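Local coordinates for halotolerant alpha-type carbonic anhydrase (dCA II) (Dunaliella salina, PDB 1Y7W), which probably catalyses the reversible hydration of carbon dioxide to bicarbonate as a zinc enzyme that tolerates high salt, at residues 149-154 with 215-220; 127-132 with 180-185. All coordinates share one frame; numbering follows the deposited sequence.

Contact 1: residues 149-154 with 215-220. With ZN (zinc ion), chain D.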
# COMPACT_ATOMS: atom_id res chain seq x y z
N LEU A 149 -4.44 -2.06 -1.90
CA LEU A 149 -4.11 -0.67 -1.62
C LEU A 149 -3.06 -0.58 -0.49
O LEU A 149 -3.20 -1.24 0.52
CB LEU A 149 -5.39 0.05 -1.19
CG LEU A 149 -5.23 1.34 -0.35
CD1 LEU A 149 -4.58 2.36 -1.20
CD2 LEU A 149 -6.62 1.87 0.10
N HIS A 150 -2.01 0.21 -0.69
CA HIS A 150 -0.97 0.43 0.31
C HIS A 150 -0.96 1.92 0.73
O HIS A 150 -0.69 2.78 -0.09
CB HIS A 150 0.41 0.06 -0.26
CG HIS A 150 0.64 -1.43 -0.38
ND1 HIS A 150 1.66 -1.97 -1.15
CD2 HIS A 150 -0.07 -2.48 0.10
CE1 HIS A 150 1.55 -3.29 -1.15
NE2 HIS A 150 0.50 -3.63 -0.40
N ILE A 151 -1.31 2.19 1.99
CA ILE A 151 -1.23 3.53 2.58
C ILE A 151 0.11 3.47 3.31
O ILE A 151 0.30 2.69 4.27
CB ILE A 151 -2.34 3.79 3.60
CG1 ILE A 151 -3.70 3.67 2.90
CG2 ILE A 151 -2.18 5.22 4.18
CD1 ILE A 151 -4.87 3.75 3.87
N VAL A 152 1.05 4.28 2.84
CA VAL A 152 2.43 4.30 3.34
C VAL A 152 2.61 5.41 4.37
O VAL A 152 2.26 6.54 4.06
CB VAL A 152 3.38 4.57 2.21
CG1 VAL A 152 4.85 4.61 2.75
CG2 VAL A 152 3.22 3.44 1.11
N MET A 153 3.08 5.08 5.57
CA MET A 153 3.29 6.11 6.61
C MET A 153 4.75 6.10 7.05
O MET A 153 5.39 5.05 7.08
CB MET A 153 2.35 5.85 7.80
CG MET A 153 0.91 5.67 7.35
SD MET A 153 -0.28 5.48 8.65
CE MET A 153 0.25 4.08 9.46
N GLN A 154 5.27 7.28 7.45
CA GLN A 154 6.68 7.39 7.86
C GLN A 154 6.67 7.92 9.32
O GLN A 154 5.86 8.77 9.68
CB GLN A 154 7.37 8.43 6.94
CG GLN A 154 8.83 8.74 7.22
CD GLN A 154 9.36 9.66 6.15
OE1 GLN A 154 9.71 9.20 5.07
NE2 GLN A 154 9.28 10.97 6.38
N THR A 215 -13.98 6.74 6.01
CA THR A 215 -15.13 6.29 5.23
C THR A 215 -14.80 5.79 3.83
O THR A 215 -15.51 4.95 3.29
CB THR A 215 -16.24 7.43 5.14
OG1 THR A 215 -15.76 8.51 4.30
CG2 THR A 215 -16.54 7.99 6.54
N GLN A 216 -13.72 6.28 3.25
CA GLN A 216 -13.43 5.88 1.91
C GLN A 216 -12.38 4.79 1.71
O GLN A 216 -12.43 4.08 0.71
CB GLN A 216 -13.04 7.11 1.08
CG GLN A 216 -14.24 8.05 0.94
CD GLN A 216 -13.91 9.25 0.09
OE1 GLN A 216 -13.20 10.16 0.53
NE2 GLN A 216 -14.41 9.25 -1.17
N LEU A 217 -11.43 4.68 2.65
CA LEU A 217 -10.32 3.74 2.52
C LEU A 217 -10.33 2.57 3.50
O LEU A 217 -10.22 1.44 3.07
CB LEU A 217 -8.99 4.49 2.59
CG LEU A 217 -8.75 5.68 1.64
CD1 LEU A 217 -7.41 6.26 1.97
CD2 LEU A 217 -8.84 5.30 0.14
N LEU A 218 -10.49 2.81 4.80
CA LEU A 218 -10.46 1.69 5.74
C LEU A 218 -11.62 0.76 5.50
O LEU A 218 -12.73 1.21 5.19
CB LEU A 218 -10.50 2.16 7.19
CG LEU A 218 -9.33 2.98 7.70
CD1 LEU A 218 -9.36 2.87 9.24
CD2 LEU A 218 -7.99 2.43 7.21
N PRO A 219 -11.39 -0.57 5.65
CA PRO A 219 -12.49 -1.50 5.41
C PRO A 219 -13.49 -1.56 6.55
O PRO A 219 -13.31 -0.92 7.59
CB PRO A 219 -11.79 -2.84 5.18
CG PRO A 219 -10.51 -2.71 5.94
CD PRO A 219 -10.10 -1.25 5.84
N SER A 220 -14.54 -2.36 6.36
CA SER A 220 -15.59 -2.46 7.35
C SER A 220 -15.23 -3.07 8.70
O SER A 220 -15.94 -2.84 9.69
CB SER A 220 -16.80 -3.19 6.74
OG SER A 220 -16.41 -4.44 6.16
ZN ZN D . 2.93 -1.08 -2.48
O HOH W 1 4.80 -1.26 -2.83
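Leu217 meets strand 149-154 through both of its methyls, one on each of two residues that sit two positions apart. CD2 of Leu217 lies 4.1 Å from CD2 of Leu149, and CD1 of Leu217 lies 4.0 Å from CD1 of Ile151. The forked end thus spans the strand residues that face the same side. Relative to Leu217, the Leu149 side chain runs at about a right angle, whereas that of Ile151 crosses it obliquely. Ile151 extends its longer branch beside the backbone N and opposite the carbonyl carbon (chi1 -61°), which carries CD1 out to Leu217, while CG2 takes the position anti to N.

The tight part is confined to these three buried, wholly apolar side chains, and the whole contact buries just 142 Å², both sides summed. Around it the fit slackens quickly: CD2 of Leu218 comes within 4.8 Å of Ile151 CD1, although the side chain sets off away from the strand. At the solvent side, Thr215 and Ser220 are exposed and Gln216 partly so, and none of them reaches the strand. The strand's opposite face serves the metal: His150, between the two contacting residues, turns there and binds zinc through ND1 at 2.0 Å. This alternation, one face for the hydrophobic core and one for the metal, is how strand 149-154 serves both core and metal site, as in other alpha-carbonic anhydrases.

Arg249 of strand 240-251 gathers the carbonyl oxygens of Thr215, Leu217 and Leu218 by hydrogen bonds, tying residues 215-218 to the sheet. Within that sheet, strand 147-155 runs antiparallel between strands 120-133 and 166-175; Phe129 of the former touches both Leu149 and Ile151, and Ile171 and Tyr173 of the latter pack against Leu149.

Contact 2: residues 127-132 with 180-185. With ZN (zinc ion), chain D.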
# COMPACT_ATOMS: atom_id res chain seq x y z
N ILE A 127 2.17 9.39 4.01
CA ILE A 127 2.86 10.20 3.01
C ILE A 127 2.34 9.97 1.57
O ILE A 127 2.57 10.79 0.68
CB ILE A 127 4.41 10.03 3.08
CG1 ILE A 127 4.78 8.55 3.09
CG2 ILE A 127 4.98 10.74 4.40
CD1 ILE A 127 6.26 8.28 2.77
N GLN A 128 1.69 8.84 1.33
CA GLN A 128 1.09 8.59 -0.01
C GLN A 128 0.33 7.28 0.07
O GLN A 128 0.46 6.56 1.08
CB GLN A 128 2.19 8.44 -1.07
CG GLN A 128 3.29 7.42 -0.67
CD GLN A 128 3.31 6.20 -1.55
OE1 GLN A 128 2.29 5.55 -1.75
NE2 GLN A 128 4.46 5.86 -2.06
N PHE A 129 -0.50 6.98 -0.92
CA PHE A 129 -1.04 5.62 -0.97
C PHE A 129 -0.96 5.20 -2.43
O PHE A 129 -0.88 6.06 -3.34
CB PHE A 129 -2.44 5.45 -0.33
CG PHE A 129 -3.58 6.16 -1.03
CD1 PHE A 129 -4.14 5.66 -2.19
CD2 PHE A 129 -4.19 7.26 -0.42
CE1 PHE A 129 -5.31 6.22 -2.75
CE2 PHE A 129 -5.36 7.81 -0.96
CZ PHE A 129 -5.92 7.29 -2.11
N HIS A 130 -0.92 3.90 -2.70
CA HIS A 130 -0.80 3.49 -4.12
C HIS A 130 -1.45 2.11 -4.26
O HIS A 130 -1.87 1.51 -3.26
CB HIS A 130 0.67 3.47 -4.61
CG HIS A 130 1.55 2.55 -3.82
ND1 HIS A 130 2.29 2.95 -2.72
CD2 HIS A 130 1.74 1.22 -3.92
CE1 HIS A 130 2.89 1.90 -2.17
NE2 HIS A 130 2.58 0.84 -2.88
N PHE A 131 -1.46 1.60 -5.47
CA PHE A 131 -2.15 0.32 -5.69
C PHE A 131 -1.32 -0.75 -6.39
O PHE A 131 -0.41 -0.44 -7.17
CB PHE A 131 -3.39 0.54 -6.59
CG PHE A 131 -4.44 1.46 -6.02
CD1 PHE A 131 -4.37 2.84 -6.25
CD2 PHE A 131 -5.49 0.95 -5.26
CE1 PHE A 131 -5.34 3.67 -5.71
CE2 PHE A 131 -6.47 1.76 -4.71
CZ PHE A 131 -6.39 3.14 -4.93
N HIS A 132 -1.67 -2.01 -6.13
CA HIS A 132 -1.03 -3.14 -6.84
C HIS A 132 -2.30 -3.73 -7.47
O HIS A 132 -3.21 -4.17 -6.75
CB HIS A 132 -0.31 -4.05 -5.85
CG HIS A 132 0.90 -3.39 -5.26
ND1 HIS A 132 2.10 -3.34 -5.92
CD2 HIS A 132 1.05 -2.62 -4.15
CE1 HIS A 132 2.96 -2.59 -5.23
NE2 HIS A 132 2.34 -2.14 -4.16
N ASP A 180 -16.70 -0.37 -5.44
CA ASP A 180 -16.34 0.45 -4.30
C ASP A 180 -16.69 1.90 -4.60
O ASP A 180 -16.47 2.36 -5.72
CB ASP A 180 -14.81 0.36 -4.09
CG ASP A 180 -14.33 1.20 -2.93
OD1 ASP A 180 -14.60 0.77 -1.79
OD2 ASP A 180 -13.70 2.26 -3.17
N ALA A 181 -17.15 2.65 -3.59
CA ALA A 181 -17.52 4.07 -3.76
C ALA A 181 -16.34 4.98 -4.08
O ALA A 181 -16.41 5.84 -4.98
CB ALA A 181 -18.23 4.59 -2.49
N PHE A 182 -15.26 4.84 -3.33
CA PHE A 182 -14.08 5.65 -3.60
C PHE A 182 -13.52 5.36 -5.00
O PHE A 182 -13.17 6.28 -5.71
CB PHE A 182 -12.97 5.44 -2.56
CG PHE A 182 -11.70 6.16 -2.91
CD1 PHE A 182 -10.55 5.46 -3.21
CD2 PHE A 182 -11.67 7.57 -3.05
CE1 PHE A 182 -9.38 6.13 -3.67
CE2 PHE A 182 -10.52 8.23 -3.50
CZ PHE A 182 -9.37 7.51 -3.82
N LEU A 183 -13.40 4.08 -5.37
CA LEU A 183 -12.89 3.75 -6.70
C LEU A 183 -13.82 4.37 -7.76
O LEU A 183 -13.39 4.90 -8.82
CB LEU A 183 -12.79 2.22 -6.88
CG LEU A 183 -11.63 1.57 -6.03
CD1 LEU A 183 -11.47 0.09 -6.34
CD2 LEU A 183 -10.31 2.35 -6.31
N ASN A 184 -15.11 4.33 -7.48
CA ASN A 184 -16.01 4.94 -8.46
C ASN A 184 -15.76 6.43 -8.63
O ASN A 184 -15.74 6.94 -9.73
CB ASN A 184 -17.47 4.72 -8.08
CG ASN A 184 -18.24 4.18 -9.24
OD1 ASN A 184 -18.17 2.97 -9.57
ND2 ASN A 184 -18.93 5.08 -9.94
N SER A 185 -15.56 7.13 -7.54
CA SER A 185 -15.33 8.55 -7.63
C SER A 185 -14.03 8.82 -8.35
O SER A 185 -13.99 9.69 -9.22
CB SER A 185 -15.32 9.18 -6.25
OG SER A 185 -14.77 10.48 -6.29
ZN ZN D . 2.93 -1.08 -2.48
O HOH W 1 4.80 -1.26 -2.83
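Phe129 and Phe182 reach for each other from opposite directions, their CZ atoms 3.9 Å apart. Phe182 CZ arrives at the edge of the Phe129 ring, close to its plane, while Phe129 CZ stands oblique to the Phe182 ring. Phe129 adopts the sterically demanding rotamer with CG between the backbone N and the carbonyl carbon (chi1 66°), while Phe182 on the helix has CG anti to N, an extended setting that projects its ring to the strand. Phe131 also approaches Phe182 edge to edge, CZ to CE1 at 4.4 Å, each atom lying near the other ring's plane. Beside them Leu183 sends CD2 to within 4.2 Å of Phe131 CE2.

Two aromatic residues of one strand, two apart, therefore receive the first turn of helix 181-195, whose residues 181-185 run almost square to strand segment 127-132 (93°). The strand belongs to the central beta-sheet of the alpha-carbonic anhydrase fold, and its other face carries the HxH pair of the zinc site. His130 and His132 both bind the metal through NE2, His130 at 2.0 Å. His130 also has CG between N and the carbonyl carbon, but its ring leaves the opposite side of the strand.

Gln128 holds that ring at its ND1 edge: His130 ND1 donates to Gln128 OE1 at 2.8 Å, with an almost straight N-H...O angle of 174°, along a lone pair in the amide plane and nearly within the imidazole plane. This second-shell bond fixes the ring's rotation and leaves NE2 for zinc. His132 ND1 is likewise held, by the carbonyl oxygen of Asn274. At the helix start Asp180 is the N-cap: OD2 accepts from Leu183 N at 2.9 Å through its anti lone pair, and OD1 forms a salt bridge with Arg249.

Contacts 1 and 2, whose centres lie about 8 Å apart, join on adjacent antiparallel strands of the central sheet. Probable hydrogen bonds run from Ile127 N to Val152 O (2.8 Å) and from His130 N to His150 O (2.9 Å). On one face, Phe129 and Phe182 both touch Leu217, so the two packing patches form a continuous hydrophobic region. On the other, His130 and His132 from contact 2 and His150 from contact 1 bind the same zinc, with water 1 at 1.9 Å from it. Phe129 CZ, at the tip of the core-facing ring, is 12.2 Å from zinc on the other side of the sheet. Arg249 is common to both contacts.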